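Particle-associated glycoside hydrolase (Acinetobacter phage Fri1, PDB 6C72) probably degrades the capsular polysaccharide of Acinetobacter baumannii during virus entry, acting as a trimeric tailspike depolymerase. Local coordinates at residues 104-109 against 134-139; 178-183 against 205-210. All coordinates share one frame; numbering follows the deposited sequence.

Interaction 1 of 2, residues 104-109 against 134-139. With ZN (zinc ion), chain D.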
ATOM      1  N   SER A 104      -6.309 -44.598   9.371  1.00 34.72           N
ATOM      2  CA  SER A 104      -6.259 -45.990   8.943  1.00 36.71           C
ATOM      3  C   SER A 104      -7.560 -46.470   8.301  1.00 37.94           C
ATOM      4  O   SER A 104      -7.558 -47.533   7.676  1.00 39.77           O
ATOM      5  CB  SER A 104      -5.920 -46.906  10.131  1.00 37.88           C
ATOM      6  OG  SER A 104      -6.833 -46.742  11.202  1.00 37.93           O
ATOM      7  N   ASP A 105      -8.643 -45.699   8.390  1.00 47.24           N
ATOM      8  CA  ASP A 105      -9.897 -46.039   7.719  1.00 46.72           C
ATOM      9  C   ASP A 105      -9.800 -45.536   6.286  1.00 46.31           C
ATOM     10  O   ASP A 105     -10.205 -44.417   5.969  1.00 45.59           O
ATOM     11  CB  ASP A 105     -11.082 -45.412   8.440  1.00 46.25           C
ATOM     12  CG  ASP A 105     -11.229 -45.904   9.870  1.00 46.84           C
ATOM     13  OD1 ASP A 105     -11.234 -47.137  10.102  1.00 47.25           O
ATOM     14  OD2 ASP A 105     -11.313 -45.045  10.777  1.00 46.94           O
ATOM     15  N   LEU A 106      -9.277 -46.387   5.405  1.00 46.36           N
ATOM     16  CA  LEU A 106      -9.009 -46.019   4.013  1.00 46.39           C
ATOM     17  C   LEU A 106     -10.289 -46.205   3.213  1.00 46.00           C
ATOM     18  O   LEU A 106     -10.483 -47.197   2.509  1.00 46.46           O
ATOM     19  CB  LEU A 106      -7.881 -46.859   3.439  1.00 47.46           C
ATOM     20  CG  LEU A 106      -6.606 -46.860   4.264  1.00 48.08           C
ATOM     21  CD1 LEU A 106      -5.644 -47.840   3.633  1.00 49.16           C
ATOM     22  CD2 LEU A 106      -6.009 -45.475   4.340  1.00 47.80           C
ATOM     23  N   ILE A 107     -11.193 -45.242   3.351  1.00 46.78           N
ATOM     24  CA  ILE A 107     -12.527 -45.332   2.772  1.00 46.47           C
ATOM     25  C   ILE A 107     -12.690 -44.197   1.768  1.00 46.18           C
ATOM     26  O   ILE A 107     -12.605 -43.017   2.139  1.00 45.56           O
ATOM     27  CB  ILE A 107     -13.613 -45.287   3.859  1.00 46.04           C
ATOM     28  CG1 ILE A 107     -13.573 -46.580   4.685  1.00 46.48           C
ATOM     29  CG2 ILE A 107     -14.978 -45.074   3.246  1.00 45.78           C
ATOM     30  CD1 ILE A 107     -14.273 -46.485   6.021  1.00 46.50           C
ATOM     31  N   ASP A 108     -12.914 -44.550   0.500  1.00 39.15           N
ATOM     32  CA  ASP A 108     -13.118 -43.548  -0.541  1.00 38.23           C
ATOM     33  C   ASP A 108     -14.522 -42.977  -0.397  1.00 37.70           C
ATOM     34  O   ASP A 108     -15.514 -43.695  -0.557  1.00 39.18           O
ATOM     35  CB  ASP A 108     -12.894 -44.170  -1.925  1.00 39.97           C
ATOM     36  CG  ASP A 108     -13.000 -43.152  -3.083  1.00 39.25           C
ATOM     37  OD1 ASP A 108     -13.234 -41.948  -2.869  1.00 37.42           O
ATOM     38  OD2 ASP A 108     -12.779 -43.555  -4.240  1.00 40.73           O
ATOM     39  N   GLN A 109     -14.612 -41.689  -0.091  1.00 35.76           N
ATOM     40  CA  GLN A 109     -15.896 -41.012   0.032  1.00 35.25           C
ATOM     41  C   GLN A 109     -16.012 -39.905  -1.011  1.00 34.38           C
ATOM     42  O   GLN A 109     -16.739 -38.926  -0.815  1.00 33.47           O
ATOM     43  CB  GLN A 109     -16.098 -40.459   1.445  1.00 34.17           C
ATOM     44  CG  GLN A 109     -15.707 -41.450   2.559  1.00 34.95           C
ATOM     45  CD  GLN A 109     -16.395 -41.177   3.907  1.00 34.70           C
ATOM     46  OE1 GLN A 109     -17.591 -41.448   4.081  1.00 35.65           O
ATOM     47  NE2 GLN A 109     -15.655 -40.591   4.834  1.00 33.57           N
ATOM     48  N   HIS A 134     -10.487 -38.074   9.489  1.00 31.79           N
ATOM     49  CA  HIS A 134      -9.763 -38.214   8.231  1.00 30.78           C
ATOM     50  C   HIS A 134     -10.757 -38.580   7.140  1.00 30.26           C
ATOM     51  O   HIS A 134     -11.594 -39.469   7.327  1.00 30.69           O
ATOM     52  CB  HIS A 134      -8.659 -39.264   8.334  1.00 31.31           C
ATOM     53  CG  HIS A 134      -7.503 -38.837   9.188  1.00 31.84           C
ATOM     54  ND1 HIS A 134      -6.318 -38.368   8.664  1.00 31.72           N
ATOM     55  CD2 HIS A 134      -7.368 -38.766  10.536  1.00 32.76           C
ATOM     56  CE1 HIS A 134      -5.494 -38.058   9.648  1.00 32.43           C
ATOM     57  NE2 HIS A 134      -6.110 -38.282  10.794  1.00 33.06           N
ATOM     58  N   ILE A 135     -10.693 -37.859   6.026  1.00 33.79           N
ATOM     59  CA  ILE A 135     -11.623 -38.017   4.919  1.00 33.51           C
ATOM     60  C   ILE A 135     -10.806 -38.206   3.649  1.00 33.72           C
ATOM     61  O   ILE A 135     -10.031 -37.318   3.271  1.00 33.64           O
ATOM     62  CB  ILE A 135     -12.555 -36.803   4.790  1.00 33.06           C
ATOM     63  CG1 ILE A 135     -13.298 -36.573   6.106  1.00 33.79           C
ATOM     64  CG2 ILE A 135     -13.540 -37.009   3.658  1.00 32.99           C
ATOM     65  CD1 ILE A 135     -14.072 -35.284   6.151  1.00 34.07           C
ATOM     66  N   TYR A 136     -10.973 -39.352   2.995  1.00 33.02           N
ATOM     67  CA  TYR A 136     -10.366 -39.603   1.690  1.00 33.87           C
ATOM     68  C   TYR A 136     -11.447 -39.352   0.651  1.00 33.87           C
ATOM     69  O   TYR A 136     -12.317 -40.197   0.430  1.00 34.07           O
ATOM     70  CB  TYR A 136      -9.815 -41.020   1.592  1.00 34.87           C
ATOM     71  CG  TYR A 136      -8.658 -41.317   2.528  1.00 35.20           C
ATOM     72  CD1 TYR A 136      -7.340 -41.122   2.122  1.00 36.03           C
ATOM     73  CD2 TYR A 136      -8.881 -41.818   3.808  1.00 34.97           C
ATOM     74  CE1 TYR A 136      -6.279 -41.407   2.960  1.00 36.50           C
ATOM     75  CE2 TYR A 136      -7.824 -42.098   4.658  1.00 35.50           C
ATOM     76  CZ  TYR A 136      -6.525 -41.893   4.229  1.00 36.21           C
ATOM     77  OH  TYR A 136      -5.471 -42.187   5.066  1.00 36.90           O
ATOM     78  N   ALA A 137     -11.386 -38.187   0.010  1.00 33.91           N
ATOM     79  CA  ALA A 137     -12.422 -37.788  -0.931  1.00 34.05           C
ATOM     80  C   ALA A 137     -11.979 -36.562  -1.708  1.00 34.61           C
ATOM     81  O   ALA A 137     -11.907 -35.466  -1.143  1.00 33.88           O
ATOM     82  CB  ALA A 137     -13.730 -37.483  -0.201  1.00 32.99           C
ATOM     83  N   LYS A 138     -11.709 -36.715  -3.000  1.00 32.72           N
ATOM     84  CA  LYS A 138     -11.302 -35.572  -3.798  1.00 33.69           C
ATOM     85  C   LYS A 138     -12.545 -34.874  -4.319  1.00 33.54           C
ATOM     86  O   LYS A 138     -13.569 -35.507  -4.561  1.00 33.30           O
ATOM     87  CB  LYS A 138     -10.369 -35.975  -4.943  1.00 35.47           C
ATOM     88  CG  LYS A 138     -10.947 -36.831  -6.002  1.00 36.33           C
ATOM     89  CD  LYS A 138      -9.884 -37.135  -7.050  1.00 38.10           C
ATOM     90  CE  LYS A 138     -10.484 -37.844  -8.257  1.00 39.20           C
ATOM     91  NZ  LYS A 138      -9.519 -37.896  -9.400  1.00 40.82           N
ATOM     92  N   ALA A 139     -12.472 -33.560  -4.418  1.00 31.95           N
ATOM     93  CA  ALA A 139     -13.630 -32.751  -4.753  1.00 31.83           C
ATOM     94  C   ALA A 139     -13.274 -31.767  -5.848  1.00 33.49           C
ATOM     95  O   ALA A 139     -12.174 -31.201  -5.875  1.00 34.25           O
ATOM     96  CB  ALA A 139     -14.167 -31.994  -3.535  1.00 30.20           C
TER
HETATM   97 ZN    ZN D 801      -5.410 -38.099  12.651  1.00 35.61          ZN
HETATM   98  O   HOH W   1     -11.329 -41.829   6.342  1.00 32.60           O
HETATM   99  O   HOH W   2     -12.643 -41.371   4.053  1.00 27.26           O
HETATM  100  O   HOH W   3      -4.540 -39.724  13.766  1.00 36.49           O
HETATM  101  O   HOH W   4      -3.277 -36.804  12.337  1.00 32.51           O
HETATM  102  O   HOH W   5      -6.969 -37.773  13.852  1.00 31.53           O
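D105 meets the strand through its backbone carbonyl, with O lying 3.6 Å from CE2 of the Y136 ring. The same O accepts a hydrogen bond from a water that also donates to H134 O, so a single solvent molecule spans the gap where the two backbones lie too far apart to pair. The D105 carboxylate turns back to L102 N, and two successive inverse gamma turns, centred on D105 and L106 (the second closed by a weak I107 N to D105 O bond), bend the loop beside the tyrosine. L106 then reaches the phenolic end: its CD2 lies 3.4 Å from Y136 OH and 3.6 Å from Y136 CZ, the two side chains crossing obliquely, while the hydroxyl is held by E103 O. Beyond them I107 O accepts from a second water, which takes the N-H of Y136 at 2.8 Å and that of Q109 NE2 at 3.2 Å. This is the N-terminal part of a parallel beta-helix, where the loop after strand 89-91 packs against strand 133-140 just ahead of helix 110-122. D108 OD1 bonds T110 OG1, while D108 CA makes a C-H...O contact with Y136 O. At Q109, the N-cap residue of the helix, the direct bond forms: Q109 N donates to Y136 O over 2.8 Å with a nearly straight angle of 176°. Q109 O rests 3.4 Å from A137 CB, and the Q109 amide is fixed further out, OE1 accepting from R98 N. Within strand 133-140, H134 NE2 coordinates the zinc ion at 2.0 Å, with three waters as further ligands.

Interaction 2 of 2, residues 178-183 against 205-210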
ATOM      1  N   GLY A 178      -9.259 -30.393  13.218  1.00 29.35           N
ATOM      2  CA  GLY A 178      -9.979 -31.627  13.472  1.00 30.45           C
ATOM      3  C   GLY A 178     -10.339 -32.359  12.192  1.00 30.79           C
ATOM      4  O   GLY A 178     -10.618 -33.555  12.212  1.00 31.81           O
ATOM      5  N   THR A 179     -10.346 -31.649  11.071  1.00 31.57           N
ATOM      6  CA  THR A 179     -10.657 -32.231   9.778  1.00 31.61           C
ATOM      7  C   THR A 179      -9.354 -32.426   9.012  1.00 31.96           C
ATOM      8  O   THR A 179      -8.589 -31.472   8.836  1.00 32.01           O
ATOM      9  CB  THR A 179     -11.618 -31.332   9.002  1.00 31.32           C
ATOM     10  OG1 THR A 179     -12.807 -31.132   9.770  1.00 31.14           O
ATOM     11  CG2 THR A 179     -11.990 -31.964   7.652  1.00 31.39           C
ATOM     12  N   PHE A 180      -9.099 -33.659   8.568  1.00 30.72           N
ATOM     13  CA  PHE A 180      -7.915 -33.982   7.775  1.00 30.59           C
ATOM     14  C   PHE A 180      -8.371 -34.505   6.417  1.00 30.86           C
ATOM     15  O   PHE A 180      -8.847 -35.645   6.305  1.00 31.90           O
ATOM     16  CB  PHE A 180      -7.029 -35.004   8.487  1.00 31.43           C
ATOM     17  CG  PHE A 180      -6.520 -34.532   9.813  1.00 31.26           C
ATOM     18  CD1 PHE A 180      -5.368 -33.759   9.890  1.00 30.55           C
ATOM     19  CD2 PHE A 180      -7.181 -34.873  10.994  1.00 31.90           C
ATOM     20  CE1 PHE A 180      -4.901 -33.320  11.117  1.00 30.46           C
ATOM     21  CE2 PHE A 180      -6.719 -34.437  12.220  1.00 31.77           C
ATOM     22  CZ  PHE A 180      -5.582 -33.671  12.289  1.00 31.06           C
ATOM     23  N   TRP A 181      -8.159 -33.700   5.382  1.00 30.00           N
ATOM     24  CA  TRP A 181      -8.756 -33.933   4.070  1.00 30.12           C
ATOM     25  C   TRP A 181      -7.698 -34.516   3.134  1.00 30.24           C
ATOM     26  O   TRP A 181      -6.707 -33.848   2.809  1.00 29.51           O
ATOM     27  CB  TRP A 181      -9.332 -32.625   3.542  1.00 29.21           C
ATOM     28  CG  TRP A 181     -10.198 -32.749   2.341  1.00 29.41           C
ATOM     29  CD1 TRP A 181     -10.645 -33.889   1.765  1.00 30.34           C
ATOM     30  CD2 TRP A 181     -10.708 -31.669   1.551  1.00 28.74           C
ATOM     31  NE1 TRP A 181     -11.406 -33.596   0.668  1.00 30.28           N
ATOM     32  CE2 TRP A 181     -11.467 -32.237   0.516  1.00 29.31           C
ATOM     33  CE3 TRP A 181     -10.588 -30.273   1.616  1.00 27.82           C
ATOM     34  CZ2 TRP A 181     -12.107 -31.461  -0.459  1.00 28.97           C
ATOM     35  CZ3 TRP A 181     -11.225 -29.503   0.652  1.00 27.51           C
ATOM     36  CH2 TRP A 181     -11.974 -30.099  -0.372  1.00 28.08           C
ATOM     37  N   HIS A 182      -7.895 -35.768   2.729  1.00 31.26           N
ATOM     38  CA  HIS A 182      -7.019 -36.466   1.801  1.00 31.58           C
ATOM     39  C   HIS A 182      -7.726 -36.627   0.468  1.00 31.69           C
ATOM     40  O   HIS A 182      -8.939 -36.446   0.357  1.00 31.80           O
ATOM     41  CB  HIS A 182      -6.632 -37.866   2.289  1.00 32.86           C
ATOM     42  CG  HIS A 182      -6.158 -37.946   3.707  1.00 33.09           C
ATOM     43  ND1 HIS A 182      -4.890 -38.372   4.039  1.00 33.43           N
ATOM     44  CD2 HIS A 182      -6.802 -37.734   4.879  1.00 33.17           C
ATOM     45  CE1 HIS A 182      -4.765 -38.396   5.353  1.00 33.69           C
ATOM     46  NE2 HIS A 182      -5.908 -38.003   5.885  1.00 33.50           N
ATOM     47  N   SER A 183      -6.952 -37.021  -0.534  1.00 31.79           N
ATOM     48  CA  SER A 183      -7.479 -37.375  -1.840  1.00 32.09           C
ATOM     49  C   SER A 183      -7.654 -38.884  -1.951  1.00 33.52           C
ATOM     50  O   SER A 183      -7.056 -39.661  -1.206  1.00 34.24           O
ATOM     51  CB  SER A 183      -6.558 -36.880  -2.954  1.00 31.41           C
ATOM     52  OG  SER A 183      -7.070 -37.266  -4.219  1.00 31.76           O
ATOM     53  N   LYS A 205      -7.105 -29.171   7.610  1.00 27.82           N
ATOM     54  CA  LYS A 205      -5.755 -29.529   7.199  1.00 27.41           C
ATOM     55  C   LYS A 205      -5.829 -30.527   6.049  1.00 27.71           C
ATOM     56  O   LYS A 205      -6.648 -31.452   6.075  1.00 28.60           O
ATOM     57  CB  LYS A 205      -4.959 -30.138   8.357  1.00 27.89           C
ATOM     58  CG  LYS A 205      -3.527 -30.467   7.992  1.00 27.60           C
ATOM     59  CD  LYS A 205      -2.657 -30.583   9.223  1.00 27.90           C
ATOM     60  CE  LYS A 205      -1.188 -30.744   8.857  1.00 27.65           C
ATOM     61  NZ  LYS A 205      -0.302 -30.730  10.062  1.00 27.96           N
ATOM     62  N   MET A 206      -4.988 -30.334   5.039  1.00 31.06           N
ATOM     63  CA  MET A 206      -4.914 -31.232   3.896  1.00 30.65           C
ATOM     64  C   MET A 206      -3.628 -32.042   3.987  1.00 30.87           C
ATOM     65  O   MET A 206      -2.564 -31.493   4.273  1.00 31.15           O
ATOM     66  CB  MET A 206      -4.985 -30.456   2.573  1.00 30.27           C
ATOM     67  CG  MET A 206      -6.233 -29.570   2.428  1.00 30.46           C
ATOM     68  SD  MET A 206      -6.348 -28.587   0.890  1.00 30.21           S
ATOM     69  CE  MET A 206      -7.503 -29.513  -0.081  1.00 30.20           C
ATOM     70  N   LEU A 207      -3.732 -33.350   3.762  1.00 28.65           N
ATOM     71  CA  LEU A 207      -2.615 -34.271   3.913  1.00 29.22           C
ATOM     72  C   LEU A 207      -2.344 -34.987   2.597  1.00 29.59           C
ATOM     73  O   LEU A 207      -3.275 -35.340   1.863  1.00 29.96           O
ATOM     74  CB  LEU A 207      -2.896 -35.317   5.030  1.00 30.42           C
ATOM     75  CG  LEU A 207      -2.987 -34.729   6.440  1.00 30.26           C
ATOM     76  CD1 LEU A 207      -3.406 -35.785   7.465  1.00 31.61           C
ATOM     77  CD2 LEU A 207      -1.678 -34.070   6.870  1.00 29.60           C
ATOM     78  N   GLY A 208      -1.059 -35.250   2.335  1.00 31.22           N
ATOM     79  CA  GLY A 208      -0.652 -35.861   1.081  1.00 31.55           C
ATOM     80  C   GLY A 208      -0.886 -37.357   0.980  1.00 31.89           C
ATOM     81  O   GLY A 208      -1.001 -37.871  -0.138  1.00 32.17           O
ATOM     82  N   SER A 209      -0.960 -38.072   2.110  1.00 35.66           N
ATOM     83  CA  SER A 209      -1.206 -39.505   2.042  1.00 35.97           C
ATOM     84  C   SER A 209      -2.584 -39.736   1.444  1.00 35.24           C
ATOM     85  O   SER A 209      -3.518 -38.966   1.689  1.00 34.57           O
ATOM     86  CB  SER A 209      -1.075 -40.168   3.423  1.00 36.41           C
ATOM     87  OG  SER A 209      -2.089 -39.776   4.339  1.00 35.86           O
ATOM     88  N   ARG A 210      -2.695 -40.768   0.608  1.00 35.48           N
ATOM     89  CA  ARG A 210      -3.864 -40.896  -0.249  1.00 35.74           C
ATOM     90  C   ARG A 210      -4.159 -42.362  -0.543  1.00 37.62           C
ATOM     91  O   ARG A 210      -3.326 -43.245  -0.331  1.00 38.67           O
ATOM     92  CB  ARG A 210      -3.667 -40.091  -1.549  1.00 34.69           C
ATOM     93  CG  ARG A 210      -2.381 -40.391  -2.323  1.00 35.06           C
ATOM     94  CD  ARG A 210      -2.558 -41.594  -3.202  1.00 36.38           C
ATOM     95  NE  ARG A 210      -1.608 -41.642  -4.301  1.00 36.44           N
ATOM     96  CZ  ARG A 210      -1.748 -42.435  -5.364  1.00 37.56           C
ATOM     97  NH1 ARG A 210      -2.794 -43.236  -5.470  1.00 38.70           N
ATOM     98  NH2 ARG A 210      -0.845 -42.420  -6.323  1.00 37.65           N
TER
HETATM   99  O   HOH W   6      -3.923 -36.850  -0.128  1.00 29.56           O
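H182 and S209 make the side-chain hydrogen bond of the contact: H182 ND1 donates to S209 O at 2.8 Å, the acceptor lying at the ring edge, 2° out of the imidazole plane, while the donor stands above the plane of the carbonyl. L207 lies alongside the same ring and puts its CB over one face, 4.0 Å from the centroid, as a CH-pi contact. Its CD1 continues past the imidazole to F180, meeting F180 CD1 at 3.7 Å, and F180 CD1 also packs against K205 CB. On the opposite side of the sheet, W181 and M206 run side by side; a bend at chi3 (102°) sets the M206 methyl CE 3.6 Å from W181 CE3. Behind these side chains lies parallel strand pairing of the kind that links successive coils of a beta-helix. K205 spans T179 and W181, its N donating to T179 O and its O accepting from W181 N at 2.8 Å, and L207 N follows on to W181 O at a longer 3.2 Å. Past the last bridge, W181 with M206, a water takes S183 N and donates to L207 O and S209 O, so that S209 O has two donors. Further out, the indole NE1 bonds A137 O, S209 OG bonds E103 OE2, and H182 NE2 bonds H134 ND1. The H182 ring is thus gripped at both nitrogens as well as packed on a face, which fixes its rotation; through H134, whose other nitrogen binds zinc, the imidazole becomes a second-shell partner of the metal.

Interactions 1 and 2 share a sheet of the beta-helix, because strands 133-140 and 179-182 are neighbours, and their centres lie about 8 Å apart. The 104-109/134-139 contact is near the N-terminal end of the beta-helix, where an irregular, partly solvent-exposed loop lies over the strand, and two waters supplement one direct backbone bond. Between 178-183 and 205-210, two strands pair regularly, none of the touching residues is fully exposed, and a water joins the two segments beyond the paired residues. The two meet in the stacking of Y136 on H182 and of H134 on F180, and in the backbone bonds of I135 to F180 and H182.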